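PDB 3CZP: putative polyphosphate kinase 2 from Pseudomonas aeruginosa PAO1, which transfers phosphate from inorganic polyphosphate to AMP to make ADP, and less efficiently to GMP to make GDP, using magnesium as cofactor. Local coordinates for residues L223-G226 with R227-E231; E65-P69 with R70-V74; G104-F107 with G108-S112. All coordinates share one frame; numbering follows the deposited sequence. Where two conformers were deposited one is given.

Interaction 1 (L223-G226 with R227-E231); sequences LTVG and RILLE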
loop_
_atom_site.group_PDB
_atom_site.type_symbol
_atom_site.label_atom_id
_atom_site.label_comp_id
_atom_site.label_asym_id
_atom_site.label_seq_id
_atom_site.Cartn_x
_atom_site.Cartn_y
_atom_site.Cartn_z
ATOM N N LEU A 223 8.175 14.477 30.846
ATOM C CA LEU A 223 9.586 14.255 31.035
ATOM C C LEU A 223 9.939 12.791 31.245
ATOM O O LEU A 223 10.969 12.343 30.772
ATOM C CB LEU A 223 10.110 15.094 32.209
ATOM C CG LEU A 223 11.612 15.422 32.211
ATOM C CD1 LEU A 223 12.067 16.078 30.951
ATOM C CD2 LEU A 223 11.984 16.303 33.415
ATOM N N THR A 224 9.122 12.088 32.038
ATOM C CA THR A 224 9.360 10.666 32.329
ATOM C C THR A 224 9.329 9.766 31.068
ATOM O O THR A 224 10.293 9.007 30.767
ATOM C CB THR A 224 8.460 10.160 33.458
ATOM O OG1 THR A 224 8.779 10.890 34.634
ATOM C CG2 THR A 224 8.651 8.637 33.720
ATOM N N VAL A 225 8.279 9.935 30.288
ATOM C CA VAL A 225 8.116 9.261 28.974
ATOM C C VAL A 225 9.268 9.608 28.011
ATOM O O VAL A 225 9.858 8.717 27.368
ATOM C CB VAL A 225 6.764 9.642 28.306
ATOM C CG1 VAL A 225 6.707 9.191 26.775
ATOM C CG2 VAL A 225 5.569 9.081 29.069
ATOM N N GLY A 226 9.602 10.902 27.910
ATOM C CA GLY A 226 10.693 11.345 27.026
ATOM C C GLY A 226 12.043 10.779 27.411
ATOM O O GLY A 226 12.837 10.403 26.544
ATOM N N ARG A 227 12.311 10.732 28.714
ATOM C CA ARG A 227 13.543 10.116 29.253
ATOM C C ARG A 227 13.597 8.630 28.937
ATOM O O ARG A 227 14.644 8.100 28.583
ATOM C CB ARG A 227 13.606 10.293 30.771
ATOM C CG ARG A 227 13.944 11.721 31.192
ATOM C CD ARG A 227 13.813 11.874 32.691
ATOM N NE ARG A 227 14.577 13.023 33.111
ATOM C CZ ARG A 227 14.406 13.642 34.262
ATOM N NH1 ARG A 227 13.499 13.220 35.115
ATOM N NH2 ARG A 227 15.163 14.682 34.538
ATOM N N ILE A 228 12.463 7.952 29.122
ATOM C CA ILE A 228 12.394 6.502 28.828
ATOM C C ILE A 228 12.670 6.250 27.324
ATOM O O ILE A 228 13.442 5.344 26.955
ATOM C CB ILE A 228 11.051 5.887 29.289
ATOM C CG1 ILE A 228 10.973 5.842 30.844
ATOM C CG2 ILE A 228 10.833 4.452 28.722
ATOM C CD1 ILE A 228 9.495 5.700 31.377
ATOM N N LEU A 229 12.021 7.032 26.461
ATOM C CA LEU A 229 12.253 6.951 25.031
ATOM C C LEU A 229 13.747 7.186 24.654
ATOM O O LEU A 229 14.313 6.426 23.869
ATOM C CB LEU A 229 11.404 7.975 24.306
ATOM C CG LEU A 229 9.916 7.717 24.126
ATOM C CD1 LEU A 229 9.403 8.925 23.326
ATOM C CD2 LEU A 229 9.594 6.349 23.408
ATOM N N LEU A 230 14.354 8.257 25.192
ATOM C CA LEU A 230 15.749 8.550 24.893
ATOM C C LEU A 230 16.646 7.422 25.290
ATOM O O LEU A 230 17.504 6.995 24.527
ATOM C CB LEU A 230 16.230 9.875 25.566
ATOM C CG LEU A 230 17.657 10.246 25.228
ATOM C CD1 LEU A 230 17.781 10.703 23.741
ATOM C CD2 LEU A 230 18.166 11.307 26.250
ATOM N N GLU A 231 16.464 6.928 26.504
ATOM C CA GLU A 231 17.301 5.852 27.022
ATOM C C GLU A 231 17.217 4.626 26.158
ATOM O O GLU A 231 18.251 4.028 25.788
ATOM C CB GLU A 231 16.872 5.495 28.446
ATOM C CG GLU A 231 17.823 4.575 29.158
ATOM C CD GLU A 231 17.455 4.380 30.639
ATOM O OE1 GLU A 231 16.704 5.233 31.224
ATOM O OE2 GLU A 231 17.938 3.378 31.226
HETATM O O HOH W 1 11.420 11.310 35.131
#
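The guanidinium of Arg-227 carries Leu-223 CD2 over the centre of one face, with CD2 to CZ at 3.7 Å, while a water sits in its plane at the edge. That water accepts from NH1 at 2.8 Å and donates to Thr-224 OG1 at 2.7 Å, so it joins the two side chains; OG1 also bonds back to the carbonyl oxygen of Tyr-220. A glycerol, probably from the crystallisation liquor, takes NE. The arginine chain reaches this position by running extended from CG to NE, with chi2 at 173° and chi3 at 159°, obliquely across Leu-223. All of this lies on one continuous helix, 218-238, where Arg-227, Ile-228, Leu-229 and Leu-230 each donate their backbone N-H to the carbonyl four residues back; Leu-229 N to Val-225 O, for instance, is 2.9 Å. One residue further along the helix, Thr-224 CG2 meets CD1 of Ile-228 at 3.9 Å. Val-225 CG1 and Leu-229 CD1 stand further apart at 4.4 Å, and both side chains face the parallel sheet, packing on Phe-154 and Phe-150 of strand 148-155. Leu-223 turns instead to helix 15-39, against Ala-21, Val-22 and Leu-25.

Interaction 2 (E65-P69 with R70-V74); sequences EWMDP and RLIEV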
loop_
_atom_site.group_PDB
_atom_site.type_symbol
_atom_site.label_atom_id
_atom_site.label_comp_id
_atom_site.label_asym_id
_atom_site.label_seq_id
_atom_site.Cartn_x
_atom_site.Cartn_y
_atom_site.Cartn_z
ATOM N N GLU A 65 6.447 18.023 19.344
ATOM C CA GLU A 65 7.043 19.355 19.416
ATOM C C GLU A 65 8.492 19.237 19.758
ATOM O O GLU A 65 9.317 19.888 19.158
ATOM C CB GLU A 65 6.337 20.219 20.456
ATOM C CG GLU A 65 6.903 21.642 20.459
ATOM C CD GLU A 65 6.127 22.554 21.400
ATOM O OE1 GLU A 65 4.993 22.153 21.735
ATOM O OE2 GLU A 65 6.685 23.641 21.758
ATOM N N TRP A 66 8.805 18.321 20.659
ATOM C CA TRP A 66 10.185 18.025 21.044
ATOM C C TRP A 66 10.967 17.370 19.934
ATOM O O TRP A 66 12.134 17.701 19.718
ATOM C CB TRP A 66 10.207 17.097 22.261
ATOM C CG TRP A 66 9.739 17.782 23.547
ATOM C CD1 TRP A 66 9.448 19.084 23.713
ATOM C CD2 TRP A 66 9.510 17.150 24.807
ATOM N NE1 TRP A 66 9.074 19.335 25.010
ATOM C CE2 TRP A 66 9.082 18.155 25.708
ATOM C CE3 TRP A 66 9.620 15.832 25.267
ATOM C CZ2 TRP A 66 8.790 17.887 27.057
ATOM C CZ3 TRP A 66 9.323 15.566 26.602
ATOM C CH2 TRP A 66 8.900 16.591 27.484
HETATM N N MSE A 67 10.321 16.398 19.276
HETATM C CA MSE A 67 10.933 15.621 18.229
HETATM C C MSE A 67 10.489 16.161 16.898
HETATM O O MSE A 67 9.758 17.150 16.813
HETATM C CB MSE A 67 10.615 14.121 18.401
HETATM C CG MSE A 67 11.014 13.625 19.780
HETATM SE SE MSE A 67 10.515 11.768 20.002
HETATM C CE MSE A 67 12.010 11.082 19.111
ATOM N N ASP A 68 10.983 15.572 15.822
ATOM C CA ASP A 68 10.631 16.023 14.475
ATOM C C ASP A 68 9.406 15.212 14.014
ATOM O O ASP A 68 9.489 14.027 13.751
ATOM C CB ASP A 68 11.843 15.804 13.531
ATOM C CG ASP A 68 11.726 16.528 12.189
ATOM O OD1 ASP A 68 10.626 16.789 11.698
ATOM O OD2 ASP A 68 12.762 16.744 11.517
ATOM N N PRO A 69 8.250 15.863 13.878
ATOM C CA PRO A 69 7.092 15.126 13.439
ATOM C C PRO A 69 7.182 14.595 12.002
ATOM O O PRO A 69 6.390 13.731 11.625
ATOM C CB PRO A 69 5.980 16.168 13.529
ATOM C CG PRO A 69 6.666 17.500 13.339
ATOM C CD PRO A 69 7.985 17.314 14.011
ATOM N N ARG A 70 8.036 15.168 11.154
ATOM C CA ARG A 70 8.205 14.625 9.815
ATOM C C ARG A 70 8.610 13.152 9.791
ATOM O O ARG A 70 8.455 12.501 8.764
ATOM C CB ARG A 70 9.232 15.422 8.995
ATOM C CG ARG A 70 8.838 16.867 8.834
ATOM C CD ARG A 70 9.889 17.697 8.162
ATOM N NE ARG A 70 11.052 17.903 8.986
ATOM C CZ ARG A 70 12.155 18.540 8.576
ATOM N NH1 ARG A 70 12.188 19.064 7.383
ATOM N NH2 ARG A 70 13.213 18.688 9.400
ATOM N N LEU A 71 9.176 12.669 10.901
ATOM C CA LEU A 71 9.736 11.291 11.019
ATOM C C LEU A 71 8.891 10.340 11.929
ATOM O O LEU A 71 9.329 9.247 12.313
ATOM C CB LEU A 71 11.166 11.420 11.517
ATOM C CG LEU A 71 12.214 12.059 10.560
ATOM C CD1 LEU A 71 13.650 12.062 11.209
ATOM C CD2 LEU A 71 12.217 11.276 9.220
ATOM N N ILE A 72 7.674 10.787 12.283
ATOM C CA ILE A 72 6.780 10.138 13.256
ATOM C C ILE A 72 5.376 10.056 12.593
ATOM O O ILE A 72 4.922 11.025 12.043
ATOM C CB ILE A 72 6.646 10.911 14.614
ATOM C CG1 ILE A 72 7.987 11.277 15.210
ATOM C CG2 ILE A 72 5.861 10.106 15.606
ATOM C CD1 ILE A 72 8.020 12.096 16.549
ATOM N N GLU A 73 4.768 8.870 12.567
ATOM C CA GLU A 73 3.368 8.709 12.171
ATOM C C GLU A 73 2.615 8.395 13.438
ATOM O O GLU A 73 3.078 7.599 14.227
ATOM C CB GLU A 73 3.172 7.549 11.198
ATOM C CG GLU A 73 4.106 7.536 9.976
ATOM C CD GLU A 73 5.197 6.454 10.098
ATOM O OE1 GLU A 73 4.921 5.311 9.598
ATOM O OE2 GLU A 73 6.285 6.756 10.712
ATOM N N VAL A 74 1.482 9.067 13.633
ATOM C CA VAL A 74 0.588 8.861 14.774
ATOM C C VAL A 74 -0.740 8.318 14.254
ATOM O O VAL A 74 -1.427 8.962 13.423
ATOM C CB VAL A 74 0.386 10.138 15.587
ATOM C CG1 VAL A 74 -0.404 9.866 16.802
ATOM C CG2 VAL A 74 1.733 10.665 15.996
#
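Asp-68 and Arg-70 clasp each other two residues apart, the guanidinium taking the carboxylate side-on with one nitrogen to each oxygen. NE reaches the syn lone pair of OD1 at 3.0 Å in an almost straight bond (169°), and NH2 meets OD2 at 2.9 Å; the two planes are 26° apart. The arginine chain folds back by bending at chi3 (-70°). Arg-70 N adds a further bond to OD1 from above the carboxylate plane, closing an Asx turn, so that one oxygen is gripped by both backbone and side chain, which fixes the rotation of the carboxylate. The polar end is the less buried one and lies at the dimer interface, where Asp-364 of the second subunit takes Arg-70 NH1 in another salt bridge; a malonate, probably from the crystallisation liquor, bonds weakly to the same nitrogen.

The apolar side is packed closely. Ile-72 CD1 rests on CB of selenomethionine Met-67 at 3.8 Å, and Ile-72 CG1 lies 3.5 Å from Asp-68 O. Asp-68 O also receives Leu-71 N at 3.2 Å, and Pro-69 O receives Ile-72 N at 3.3 Å, two successive bonds three residues back that form a short 3-10 turn. That turn carries the chain from helix 56-66 into edge strand 72-76, with Ile-72 reaching Thr-103 and Ile-105 of neighbouring strand 103-107 and Leu-71 touching Gln-33 of helix 15-39.

Interaction 3 (G104-F107 with G108-S112); sequences GIFF and GNWYS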
loop_
_atom_site.group_PDB
_atom_site.type_symbol
_atom_site.label_atom_id
_atom_site.label_comp_id
_atom_site.label_asym_id
_atom_site.label_seq_id
_atom_site.Cartn_x
_atom_site.Cartn_y
_atom_site.Cartn_z
ATOM N N GLY A 104 6.405 5.093 14.721
ATOM C CA GLY A 104 4.955 5.041 14.655
ATOM C C GLY A 104 4.426 5.062 16.066
ATOM O O GLY A 104 4.928 4.338 16.932
ATOM N N ILE A 105 3.414 5.891 16.311
ATOM C CA ILE A 105 2.799 5.974 17.654
ATOM C C ILE A 105 1.304 5.586 17.520
ATOM O O ILE A 105 0.570 6.177 16.728
ATOM C CB ILE A 105 2.879 7.398 18.256
ATOM C CG1 ILE A 105 4.339 7.905 18.300
ATOM C CG2 ILE A 105 2.107 7.420 19.665
ATOM C CD1 ILE A 105 4.518 9.284 18.931
ATOM N N PHE A 106 0.915 4.545 18.239
ATOM C CA PHE A 106 -0.388 3.906 18.118
ATOM C C PHE A 106 -1.266 4.169 19.329
ATOM O O PHE A 106 -1.063 3.602 20.404
ATOM C CB PHE A 106 -0.218 2.383 17.991
ATOM C CG PHE A 106 0.470 1.931 16.707
ATOM C CD1 PHE A 106 0.855 2.821 15.719
ATOM C CD2 PHE A 106 0.705 0.587 16.485
ATOM C CE1 PHE A 106 1.497 2.344 14.526
ATOM C CE2 PHE A 106 1.304 0.133 15.291
ATOM C CZ PHE A 106 1.673 1.004 14.336
ATOM N N PHE A 107 -2.318 4.929 19.090
ATOM C CA PHE A 107 -3.434 5.000 19.979
ATOM C C PHE A 107 -4.425 3.895 19.530
ATOM O O PHE A 107 -4.312 3.296 18.415
ATOM C CB PHE A 107 -4.186 6.335 19.851
ATOM C CG PHE A 107 -3.454 7.573 20.371
ATOM C CD1 PHE A 107 -3.710 8.072 21.636
ATOM C CD2 PHE A 107 -2.661 8.314 19.532
ATOM C CE1 PHE A 107 -3.065 9.241 22.089
ATOM C CE2 PHE A 107 -2.042 9.471 19.961
ATOM C CZ PHE A 107 -2.262 9.941 21.260
ATOM N N GLY A 108 -5.426 3.646 20.348
ATOM C CA GLY A 108 -6.495 2.675 19.980
ATOM C C GLY A 108 -5.928 1.378 19.426
ATOM O O GLY A 108 -6.447 0.848 18.421
ATOM N N ASN A 109 -4.876 0.852 20.067
ATOM C CA ASN A 109 -4.127 -0.239 19.495
ATOM C C ASN A 109 -4.828 -1.565 19.939
ATOM O O ASN A 109 -5.972 -1.557 20.367
ATOM C CB ASN A 109 -2.664 -0.109 19.941
ATOM C CG ASN A 109 -2.545 0.066 21.450
ATOM O OD1 ASN A 109 -3.094 -0.730 22.232
ATOM N ND2 ASN A 109 -1.896 1.109 21.858
ATOM N N TRP A 110 -4.142 -2.677 19.861
ATOM C CA TRP A 110 -4.740 -3.959 20.237
ATOM C C TRP A 110 -5.182 -4.029 21.736
ATOM O O TRP A 110 -6.204 -4.590 22.048
ATOM C CB TRP A 110 -3.788 -5.084 19.819
ATOM C CG TRP A 110 -2.336 -4.865 20.040
ATOM C CD1 TRP A 110 -1.626 -5.246 21.115
ATOM C CD2 TRP A 110 -1.406 -4.211 19.147
ATOM N NE1 TRP A 110 -0.317 -4.918 20.952
ATOM C CE2 TRP A 110 -0.147 -4.265 19.762
ATOM C CE3 TRP A 110 -1.517 -3.589 17.890
ATOM C CZ2 TRP A 110 1.007 -3.761 19.150
ATOM C CZ3 TRP A 110 -0.376 -3.052 17.303
ATOM C CH2 TRP A 110 0.860 -3.139 17.943
ATOM N N TYR A 111 -4.463 -3.384 22.637
ATOM C CA TYR A 111 -4.840 -3.285 24.045
ATOM C C TYR A 111 -6.115 -2.528 24.319
ATOM O O TYR A 111 -6.955 -3.001 25.086
ATOM C CB TYR A 111 -3.698 -2.690 24.841
ATOM C CG TYR A 111 -2.484 -3.547 24.799
ATOM C CD1 TYR A 111 -2.503 -4.824 25.365
ATOM C CD2 TYR A 111 -1.341 -3.136 24.183
ATOM C CE1 TYR A 111 -1.413 -5.648 25.329
ATOM C CE2 TYR A 111 -0.244 -3.956 24.130
ATOM C CZ TYR A 111 -0.273 -5.217 24.755
ATOM O OH TYR A 111 0.845 -6.066 24.715
ATOM N N SER A 112 -6.291 -1.376 23.688
ATOM C CA SER A 112 -7.533 -0.616 23.801
ATOM C C SER A 112 -8.674 -1.490 23.323
ATOM O O SER A 112 -9.705 -1.561 23.944
ATOM C CB SER A 112 -7.513 0.678 22.980
ATOM O OG SER A 112 -6.241 1.296 23.019
#
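Asn-109 reaches back to the strand it follows: its ND2 donates to the carbonyl oxygen of Phe-106 at 3.0 Å, from above the carbonyl plane, with the acceptor lying close to the amide plane. Beside this bond CB of Asn-109 and CB of Phe-106 meet at 4.0 Å. The other direct contact is aromatic. Trp-110 brings CZ3 of its six-membered ring to the edge of the Phe-106 ring, 3.9 Å from CD2, and the two side chains approach at a slant without stacking. Both Asn-109 and Trp-110 hold CG between the backbone N and the carbonyl carbon (chi1 51° and 41°), which turns the amide and the indole back toward Phe-106.

The loop is the strand-to-helix junction of the parallel sheet, from 103-107 into helix 110-119, in a P-loop NTPase-type domain. Gly-108 makes the bend with a positive phi of 47°, and Asn-109 is the N-cap: its OD1 accepts a weak bond from Tyr-111 N at 3.0 Å. Asn-109 N in turn donates weakly to Ser-112 OG at 3.3 Å, completing a capping box.

Further out, Asn-49 OD1 takes a second bond from Asn-109 ND2, so the amide is held from two neighbouring strands, 44-50 and 103-107. The indole NE1 of Trp-110 bonds to Glu-139, which also receives Tyr-111 OH, and the Trp-110 ring meets Phe-93 and Phe-138 edge-to-face. Phe-107 extends toward the dimer partner, with Arg-327 of the second subunit in a cation-pi contact, consistent with the proposed dimerization role of this apparently inactive N-terminal domain.

From the N terminus the three contacts follow in series, neither nesting nor crossing, and each joins directly consecutive segments. Interaction 2 closes the turn between helix 56-66 and edge strand 72-76, and interaction 3 the turn from the adjacent strand 103-107 into helix 110-119. The two meet within the sheet: Glu-73 O lies 2.7 Å from Ile-105 N, a probable hydrogen bond, and Val-74 packs on Phe-107. Interaction 1 comes last, rather more than two turns of helix 218-238 near the end of the same PPK2 domain. It touches interaction 2 through Leu-223 and Trp-66, with centres about 15 Å apart, but stays clear of interaction 3, whose nearest atoms are about 7 Å away.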